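Local coordinates for protein oxaloacetate acetyl hydrolase (PDB 3LYE) that belongs to the phosphoenolpyruvate phosphomutase family of proteins, within the TIM-barrel clan, at residues A[17-20]-A[21-25]. Numbering follows the deposited sequence.
Sequences RHLL and ENTDE
E21 reaches back one turn of helix 12-22, which precedes strand 27-32 of the parallel barrel sheet, to the side chain of R17. From E21 CB, 3.4 Å from R17 O, the chain runs on through CG, which stays equally close to that oxygen, and remains extended beyond it (chi2 -179°). The carboxyl carbon E21 CD rests against R17 CG at 3.4 Å, and E21 OE2 sits beside the same methylene. E21 OE1 takes the hydrogen bond of a salt bridge from R17 NH1 (3.1 Å), nearly straight at the proton; OE1 lies in the guanidinium plane, but NH1 approaches it from above the carboxylate plane, the two planes being 69° apart. The guanidinium also bonds to the backbone oxygens of D162 and F163 and forms a second salt bridge, with D193. At the next position, N22 ND2 donates to H18 ND1 (2.9 Å); H18 ND1 lies in the amide plane of N22, whereas ND2 stands well out of the imidazole plane. N22 N closes a helical bond to H18 O. T23 N makes a weak bond to L19 O, an oxygen that R242 also reaches. Two i to i+4 side-chain pairs thus lie one residue apart along helix 12-22, with H18 ND1 accepting and thus probably unprotonated.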
loop_
_atom_site.group_PDB
_atom_site.type_symbol
_atom_site.label_atom_id
_atom_site.label_comp_id
_atom_site.label_asym_id
_atom_site.label_seq_id
_atom_site.Cartn_x
_atom_site.Cartn_y
_atom_site.Cartn_z
ATOM N N ARG A 17 20.564 16.981 -12.131
ATOM C CA ARG A 17 21.135 17.153 -13.463
ATOM C C ARG A 17 21.992 18.418 -13.474
ATOM O O ARG A 17 23.039 18.433 -14.113
ATOM C CB ARG A 17 20.065 17.193 -14.540
ATOM C CG ARG A 17 20.699 17.322 -15.896
ATOM C CD ARG A 17 19.815 16.894 -16.969
ATOM N NE ARG A 17 19.461 15.491 -16.873
ATOM C CZ ARG A 17 20.128 14.487 -17.433
ATOM N NH1 ARG A 17 21.258 14.696 -18.099
ATOM N NH2 ARG A 17 19.653 13.256 -17.308
ATOM N N HIS A 18 21.562 19.468 -12.772
ATOM C CA HIS A 18 22.343 20.705 -12.715
ATOM C C HIS A 18 23.703 20.418 -12.039
ATOM O O HIS A 18 24.767 20.856 -12.502
ATOM C CB HIS A 18 21.602 21.797 -11.944
ATOM C CG HIS A 18 22.459 22.979 -11.640
ATOM N ND1 HIS A 18 22.756 23.929 -12.587
ATOM C CD2 HIS A 18 23.136 23.331 -10.523
ATOM C CE1 HIS A 18 23.558 24.836 -12.062
ATOM N NE2 HIS A 18 23.806 24.496 -10.810
ATOM N N LEU A 19 23.676 19.688 -10.927
ATOM C CA LEU A 19 24.928 19.377 -10.248
ATOM C C LEU A 19 25.842 18.600 -11.164
ATOM O O LEU A 19 27.043 18.839 -11.200
ATOM C CB LEU A 19 24.690 18.557 -8.983
ATOM C CG LEU A 19 24.046 19.317 -7.828
ATOM C CD1 LEU A 19 23.698 18.391 -6.675
ATOM C CD2 LEU A 19 24.983 20.400 -7.337
ATOM N N LEU A 20 25.278 17.658 -11.904
ATOM C CA LEU A 20 26.075 16.840 -12.803
ATOM C C LEU A 20 26.659 17.546 -14.020
ATOM O O LEU A 20 27.834 17.374 -14.355
ATOM C CB LEU A 20 25.206 15.684 -13.307
ATOM C CG LEU A 20 25.829 14.549 -14.121
ATOM C CD1 LEU A 20 26.850 13.798 -13.276
ATOM C CD2 LEU A 20 24.785 13.575 -14.652
ATOM N N GLU A 21 25.848 18.375 -14.650
ATOM C CA GLU A 21 26.269 19.075 -15.856
ATOM C C GLU A 21 26.914 20.408 -15.673
ATOM O O GLU A 21 27.792 20.772 -16.444
ATOM C CB GLU A 21 25.017 19.320 -16.714
ATOM C CG GLU A 21 24.345 18.063 -17.200
ATOM C CD GLU A 21 23.134 18.323 -18.062
ATOM O OE1 GLU A 21 22.717 17.373 -18.759
ATOM O OE2 GLU A 21 22.611 19.462 -18.033
ATOM N N ASN A 22 26.512 21.123 -14.634
ATOM C CA ASN A 22 27.054 22.461 -14.426
ATOM C C ASN A 22 28.092 22.648 -13.339
ATOM O O ASN A 22 28.495 23.776 -13.055
ATOM C CB ASN A 22 25.875 23.434 -14.319
ATOM C CG ASN A 22 24.952 23.345 -15.549
ATOM O OD1 ASN A 22 25.427 23.232 -16.689
ATOM N ND2 ASN A 22 23.647 23.358 -15.322
ATOM N N THR A 23 28.534 21.543 -12.750
ATOM C CA THR A 23 29.557 21.605 -11.718
ATOM C C THR A 23 30.492 20.416 -11.902
ATOM O O THR A 23 30.187 19.483 -12.643
ATOM C CB THR A 23 28.996 21.603 -10.257
ATOM O OG1 THR A 23 28.772 20.260 -9.782
ATOM C CG2 THR A 23 27.719 22.417 -10.140
ATOM N N ASP A 24 31.654 20.479 -11.255
ATOM C CA ASP A 24 32.624 19.388 -11.321
ATOM C C ASP A 24 32.740 18.749 -9.928
ATOM O O ASP A 24 33.665 17.983 -9.642
ATOM C CB ASP A 24 33.964 19.918 -11.779
ATOM C CG ASP A 24 33.868 20.537 -13.122
ATOM O OD1 ASP A 24 33.319 19.867 -14.024
ATOM O OD2 ASP A 24 34.318 21.693 -13.269
ATOM N N GLU A 25 31.775 19.030 -9.071
ATOM C CA GLU A 25 31.861 18.467 -7.743
ATOM C C GLU A 25 31.496 17.010 -7.659
ATOM O O GLU A 25 30.850 16.459 -8.537
ATOM C CB GLU A 25 31.029 19.256 -6.710
ATOM C CG GLU A 25 29.674 19.820 -7.131
ATOM C CD GLU A 25 29.113 20.784 -6.085
ATOM O OE1 GLU A 25 28.733 21.924 -6.448
ATOM O OE2 GLU A 25 29.062 20.404 -4.894
#